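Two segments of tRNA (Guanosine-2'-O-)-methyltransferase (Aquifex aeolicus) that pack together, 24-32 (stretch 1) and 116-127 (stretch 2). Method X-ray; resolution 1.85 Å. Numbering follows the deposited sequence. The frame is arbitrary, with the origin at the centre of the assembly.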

ATOM      1  N   LYS A  24       0.642  -8.219   6.885  1.00 32.89           N
ATOM      2  CA  LYS A  24       1.380  -7.229   7.666  1.00 34.72           C
ATOM      3  C   LYS A  24       2.724  -6.919   7.036  1.00 34.72           C
ATOM      4  O   LYS A  24       3.363  -5.918   7.355  1.00 35.70           O
ATOM      5  CB  LYS A  24       1.606  -7.741   9.091  1.00 38.03           C
ATOM      6  CG  LYS A  24       2.738  -8.742   9.214  1.00 38.58           C
ATOM      7  CD  LYS A  24       3.068  -9.010  10.678  1.00 42.66           C
ATOM      8  CE  LYS A  24       4.346  -9.823  10.808  1.00 45.45           C
ATOM      9  NZ  LYS A  24       4.694 -10.086  12.235  1.00 49.86           N
ATOM     10  N   ASP A  25       3.104  -7.787   6.112  1.00 32.71           N
ATOM     11  CA  ASP A  25       4.368  -7.775   5.401  1.00 34.16           C
ATOM     12  C   ASP A  25       4.411  -7.003   4.070  1.00 31.00           C
ATOM     13  O   ASP A  25       5.492  -6.697   3.553  1.00 29.11           O
ATOM     14  CB  ASP A  25       4.724  -9.242   5.160  1.00 41.25           C
ATOM     15  CG  ASP A  25       6.125  -9.432   4.738  1.00 45.26           C
ATOM     16  OD1 ASP A  25       7.007  -8.836   5.391  1.00 52.52           O
ATOM     17  OD2 ASP A  25       6.344 -10.183   3.766  1.00 48.54           O
ATOM     18  N   LEU A  26       3.243  -6.714   3.510  1.00 27.49           N
ATOM     19  CA  LEU A  26       3.153  -6.009   2.231  1.00 26.85           C
ATOM     20  C   LEU A  26       2.780  -4.547   2.497  1.00 25.71           C
ATOM     21  O   LEU A  26       1.629  -4.236   2.794  1.00 25.38           O
ATOM     22  CB  LEU A  26       2.098  -6.687   1.353  1.00 27.10           C
ATOM     23  CG  LEU A  26       1.944  -6.177  -0.083  1.00 28.62           C
ATOM     24  CD1 LEU A  26       3.282  -6.261  -0.811  1.00 29.69           C
ATOM     25  CD2 LEU A  26       0.899  -7.008  -0.794  1.00 31.25           C
ATOM     26  N   ILE A  27       3.768  -3.663   2.386  1.00 26.70           N
ATOM     27  CA  ILE A  27       3.587  -2.240   2.671  1.00 27.61           C
ATOM     28  C   ILE A  27       3.511  -1.410   1.401  1.00 25.86           C
ATOM     29  O   ILE A  27       4.162  -1.726   0.413  1.00 26.32           O
ATOM     30  CB  ILE A  27       4.780  -1.688   3.503  1.00 28.25           C
ATOM     31  CG1 ILE A  27       5.095  -2.630   4.671  1.00 31.28           C
ATOM     32  CG2 ILE A  27       4.473  -0.273   4.003  1.00 27.75           C
ATOM     33  CD1 ILE A  27       3.969  -2.800   5.662  1.00 33.14           C
ATOM     34  N   VAL A  28       2.715  -0.348   1.432  1.00 25.99           N
ATOM     35  CA  VAL A  28       2.610   0.539   0.278  1.00 24.96           C
ATOM     36  C   VAL A  28       2.988   1.954   0.709  1.00 24.11           C
ATOM     37  O   VAL A  28       2.594   2.415   1.783  1.00 25.86           O
ATOM     38  CB  VAL A  28       1.177   0.576  -0.306  1.00 25.71           C
ATOM     39  CG1 VAL A  28       1.102   1.619  -1.424  1.00 23.75           C
ATOM     40  CG2 VAL A  28       0.795  -0.793  -0.855  1.00 24.70           C
ATOM     41  N   PHE A  29       3.761   2.632  -0.131  1.00 24.76           N
ATOM     42  CA  PHE A  29       4.184   3.999   0.140  1.00 24.73           C
ATOM     43  C   PHE A  29       3.761   4.838  -1.064  1.00 23.61           C
ATOM     44  O   PHE A  29       4.201   4.574  -2.183  1.00 22.50           O
ATOM     45  CB  PHE A  29       5.705   4.069   0.293  1.00 24.12           C
ATOM     46  CG  PHE A  29       6.202   5.383   0.842  1.00 28.66           C
ATOM     47  CD1 PHE A  29       6.640   5.476   2.160  1.00 29.27           C
ATOM     48  CD2 PHE A  29       6.202   6.532   0.051  1.00 29.39           C
ATOM     49  CE1 PHE A  29       7.073   6.695   2.690  1.00 29.84           C
ATOM     50  CE2 PHE A  29       6.633   7.758   0.572  1.00 32.02           C
ATOM     51  CZ  PHE A  29       7.069   7.837   1.897  1.00 31.07           C
ATOM     52  N   ALA A  30       2.899   5.826  -0.829  1.00 23.18           N
ATOM     53  CA  ALA A  30       2.414   6.708  -1.883  1.00 25.13           C
ATOM     54  C   ALA A  30       3.288   7.956  -1.882  1.00 25.40           C
ATOM     55  O   ALA A  30       3.254   8.761  -0.949  1.00 25.83           O
ATOM     56  CB  ALA A  30       0.957   7.083  -1.633  1.00 25.73           C
ATOM     57  N   ASP A  31       4.072   8.109  -2.940  1.00 27.14           N
ATOM     58  CA  ASP A  31       4.985   9.231  -3.041  1.00 26.76           C
ATOM     59  C   ASP A  31       4.414  10.384  -3.838  1.00 26.91           C
ATOM     60  O   ASP A  31       4.432  10.373  -5.066  1.00 27.91           O
ATOM     61  CB  ASP A  31       6.308   8.776  -3.664  1.00 26.17           C
ATOM     62  CG  ASP A  31       7.248   9.935  -3.932  1.00 27.51           C
ATOM     63  OD1 ASP A  31       7.229  10.897  -3.141  1.00 27.91           O
ATOM     64  OD2 ASP A  31       8.005   9.883  -4.920  1.00 28.28           O
ATOM     65  N   ASN A  32       3.894  11.369  -3.114  1.00 27.81           N
ATOM     66  CA  ASN A  32       3.331  12.572  -3.706  1.00 28.29           C
ATOM     67  C   ASN A  32       2.231  12.322  -4.734  1.00 30.02           C
ATOM     68  O   ASN A  32       2.306  12.808  -5.868  1.00 29.56           O
ATOM     69  CB  ASN A  32       4.459  13.405  -4.329  1.00 29.08           C
ATOM     70  CG  ASN A  32       4.035  14.831  -4.632  1.00 30.44           C
ATOM     71  OD1 ASN A  32       3.062  15.334  -4.067  1.00 30.29           O
ATOM     72  ND2 ASN A  32       4.776  15.494  -5.515  1.00 32.96           N
ATOM     73  N   ASP A 116       9.705 -10.603  -6.635  1.00 31.68           N
ATOM     74  CA  ASP A 116       9.093 -11.593  -5.749  1.00 31.45           C
ATOM     75  C   ASP A 116       8.402 -10.802  -4.635  1.00 30.65           C
ATOM     76  O   ASP A 116       9.052 -10.354  -3.693  1.00 30.26           O
ATOM     77  CB  ASP A 116      10.171 -12.510  -5.155  1.00 33.23           C
ATOM     78  CG  ASP A 116       9.610 -13.512  -4.168  1.00 35.82           C
ATOM     79  OD1 ASP A 116       8.400 -13.444  -3.854  1.00 33.73           O
ATOM     80  OD2 ASP A 116      10.385 -14.374  -3.696  1.00 38.19           O
ATOM     81  N   TYR A 117       7.085 -10.634  -4.751  1.00 29.39           N
ATOM     82  CA  TYR A 117       6.327  -9.870  -3.763  1.00 28.57           C
ATOM     83  C   TYR A 117       5.927 -10.661  -2.519  1.00 27.64           C
ATOM     84  O   TYR A 117       5.273 -10.115  -1.633  1.00 26.02           O
ATOM     85  CB  TYR A 117       5.062  -9.273  -4.407  1.00 27.37           C
ATOM     86  CG  TYR A 117       5.346  -8.335  -5.567  1.00 27.32           C
ATOM     87  CD1 TYR A 117       5.436  -8.816  -6.875  1.00 29.43           C
ATOM     88  CD2 TYR A 117       5.572  -6.976  -5.350  1.00 29.66           C
ATOM     89  CE1 TYR A 117       5.747  -7.963  -7.938  1.00 28.75           C
ATOM     90  CE2 TYR A 117       5.884  -6.113  -6.406  1.00 26.57           C
ATOM     91  CZ  TYR A 117       5.971  -6.616  -7.692  1.00 29.01           C
ATOM     92  OH  TYR A 117       6.296  -5.776  -8.726  1.00 28.14           O
ATOM     93  N   THR A 118       6.319 -11.931  -2.439  1.00 29.13           N
ATOM     94  CA  THR A 118       5.959 -12.754  -1.280  1.00 29.17           C
ATOM     95  C   THR A 118       6.846 -12.521  -0.061  1.00 31.02           C
ATOM     96  O   THR A 118       6.511 -12.944   1.045  1.00 29.85           O
ATOM     97  CB  THR A 118       5.983 -14.267  -1.621  1.00 32.26           C
ATOM     98  OG1 THR A 118       7.333 -14.691  -1.851  1.00 30.19           O
ATOM     99  CG2 THR A 118       5.139 -14.540  -2.861  1.00 30.73           C
ATOM    100  N   LYS A 119       7.981 -11.860  -0.260  1.00 31.32           N
ATOM    101  CA  LYS A 119       8.887 -11.558   0.848  1.00 34.49           C
ATOM    102  C   LYS A 119       8.521 -10.170   1.379  1.00 33.22           C
ATOM    103  O   LYS A 119       7.796  -9.432   0.716  1.00 33.02           O
ATOM    104  CB  LYS A 119      10.338 -11.538   0.358  1.00 37.34           C
ATOM    105  CG  LYS A 119      10.575 -10.541  -0.764  1.00 41.31           C
ATOM    106  CD  LYS A 119      12.048 -10.392  -1.119  1.00 47.28           C
ATOM    107  CE  LYS A 119      12.617 -11.651  -1.739  1.00 48.50           C
ATOM    108  NZ  LYS A 119      14.004 -11.411  -2.231  1.00 51.59           N
ATOM    109  N   PRO A 120       9.001  -9.805   2.585  1.00 32.54           N
ATOM    110  CA  PRO A 120       8.688  -8.477   3.133  1.00 31.51           C
ATOM    111  C   PRO A 120       8.999  -7.432   2.068  1.00 29.35           C
ATOM    112  O   PRO A 120      10.146  -7.309   1.612  1.00 28.39           O
ATOM    113  CB  PRO A 120       9.614  -8.379   4.341  1.00 32.02           C
ATOM    114  CG  PRO A 120       9.634  -9.806   4.835  1.00 33.35           C
ATOM    115  CD  PRO A 120       9.801 -10.592   3.541  1.00 32.53           C
ATOM    116  N   THR A 121       7.976  -6.676   1.685  1.00 28.27           N
ATOM    117  CA  THR A 121       8.112  -5.685   0.627  1.00 28.70           C
ATOM    118  C   THR A 121       7.399  -4.359   0.863  1.00 27.78           C
ATOM    119  O   THR A 121       6.298  -4.320   1.404  1.00 26.79           O
ATOM    120  CB  THR A 121       7.532  -6.242  -0.696  1.00 29.56           C
ATOM    121  OG1 THR A 121       8.218  -7.444  -1.052  1.00 31.19           O
ATOM    122  CG2 THR A 121       7.660  -5.213  -1.831  1.00 28.91           C
ATOM    123  N   VAL A 122       8.039  -3.276   0.442  1.00 27.79           N
ATOM    124  CA  VAL A 122       7.422  -1.960   0.514  1.00 26.44           C
ATOM    125  C   VAL A 122       7.312  -1.533  -0.950  1.00 25.88           C
ATOM    126  O   VAL A 122       8.329  -1.341  -1.612  1.00 26.31           O
ATOM    127  CB  VAL A 122       8.290  -0.904   1.254  1.00 28.09           C
ATOM    128  CG1 VAL A 122       7.628   0.466   1.130  1.00 26.34           C
ATOM    129  CG2 VAL A 122       8.438  -1.262   2.735  1.00 25.19           C
ATOM    130  N   LEU A 123       6.089  -1.428  -1.463  1.00 23.54           N
ATOM    131  CA  LEU A 123       5.874  -0.997  -2.841  1.00 23.80           C
ATOM    132  C   LEU A 123       5.716   0.522  -2.844  1.00 24.20           C
ATOM    133  O   LEU A 123       4.812   1.050  -2.198  1.00 23.86           O
ATOM    134  CB  LEU A 123       4.596  -1.626  -3.417  1.00 23.42           C
ATOM    135  CG  LEU A 123       4.157  -1.034  -4.765  1.00 24.96           C
ATOM    136  CD1 LEU A 123       5.204  -1.359  -5.824  1.00 27.20           C
ATOM    137  CD2 LEU A 123       2.794  -1.587  -5.165  1.00 22.66           C
ATOM    138  N   VAL A 124       6.588   1.222  -3.566  1.00 24.16           N
ATOM    139  CA  VAL A 124       6.506   2.679  -3.626  1.00 24.38           C
ATOM    140  C   VAL A 124       5.991   3.119  -4.990  1.00 25.08           C
ATOM    141  O   VAL A 124       6.566   2.764  -6.022  1.00 24.28           O
ATOM    142  CB  VAL A 124       7.890   3.342  -3.393  1.00 25.96           C
ATOM    143  CG1 VAL A 124       7.719   4.846  -3.187  1.00 24.54           C
ATOM    144  CG2 VAL A 124       8.580   2.712  -2.188  1.00 25.32           C
ATOM    145  N   VAL A 125       4.905   3.891  -4.985  1.00 25.07           N
ATOM    146  CA  VAL A 125       4.300   4.395  -6.216  1.00 25.42           C
ATOM    147  C   VAL A 125       4.216   5.909  -6.079  1.00 25.70           C
ATOM    148  O   VAL A 125       4.378   6.440  -4.984  1.00 26.31           O
ATOM    149  CB  VAL A 125       2.868   3.837  -6.421  1.00 24.58           C
ATOM    150  CG1 VAL A 125       2.900   2.315  -6.524  1.00 24.74           C
ATOM    151  CG2 VAL A 125       1.976   4.269  -5.267  1.00 24.79           C
ATOM    152  N   GLY A 126       3.964   6.615  -7.174  1.00 25.70           N
ATOM    153  CA  GLY A 126       3.878   8.059  -7.042  1.00 26.96           C
ATOM    154  C   GLY A 126       3.588   8.809  -8.318  1.00 27.13           C
ATOM    155  O   GLY A 126       3.478   8.209  -9.385  1.00 26.13           O
ATOM    156  N   ASN A 127       3.465  10.126  -8.195  1.00 27.67           N
ATOM    157  CA  ASN A 127       3.197  10.991  -9.334  1.00 28.88           C
ATOM    158  C   ASN A 127       4.329  11.952  -9.660  1.00 30.73           C
ATOM    159  O   ASN A 127       4.074  13.055 -10.149  1.00 31.43           O
ATOM    160  CB  ASN A 127       1.927  11.809  -9.117  1.00 28.91           C
ATOM    161  CG  ASN A 127       0.676  11.056  -9.500  1.00 30.39           C
ATOM    162  OD1 ASN A 127       0.571  10.516 -10.605  1.00 30.97           O
ATOM    163  ND2 ASN A 127      -0.287  11.030  -8.599  1.00 28.60           N
TER
HETATM  164  O   HOH W   1       6.638 -12.706   3.651  1.00 34.94           O

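What holds the two segments together? The two strands run parallel, and backbone hydrogen bonds pass back and forth between them. Ile27 N donates to Thr121 O at 2.8 Å, and Ile27 O accepts from Leu123 N at 2.7 Å. Two residues on, Phe29 N reaches Leu123 O at 2.8 Å while Val125 N reaches Phe29 O at 3.0 Å, and Asp31 N closes on Val125 O at 2.7 Å. Each odd-numbered residue from Ile27 to Phe29 thus bonds to the residues flanking its neighbour across the sheet, the signature of a parallel pair.

How does the ladder fare at its ends? It begins with Thr121 N donating to Asp25 O at 3.1 Å, nearly straight at 163°. At the far end, Asn127 N to Asp31 O is longer, 3.3 Å, and more bent, at 148°. Near the beginning a water joins the segments, donating to Asp25 OD2 at 2.5 Å and to Thr118 O at 2.6 Å.

Do the alpha carbons add anything? Three make CA-H...O contacts: Val122 CA with Ile27 O and Val124 CA with Phe29 O, both at 3.3 Å, and Val28 CA with Leu123 O at 3.4 Å. They accompany the stronger N-H bonds, whose acceptors they share.

How do the side chains pack? Ile27, Phe29, Val122 and Val124 lie on one face, where Ile27 CB meets Val122 CG2 at 3.8 Å. Phe29 sits against both valines: its CB is 4.2 Å from Val122 CG1, and its ring atom CD2 is 4.0 Å from Val124 CG1, an oblique approach. Leu26, Val28, Ala30, Thr121, Leu123 and Val125 occupy the other face. Gly126 pairs with Asp31, where a CB on the glycine would fall 2.4 Å from Asp31 O, a clash.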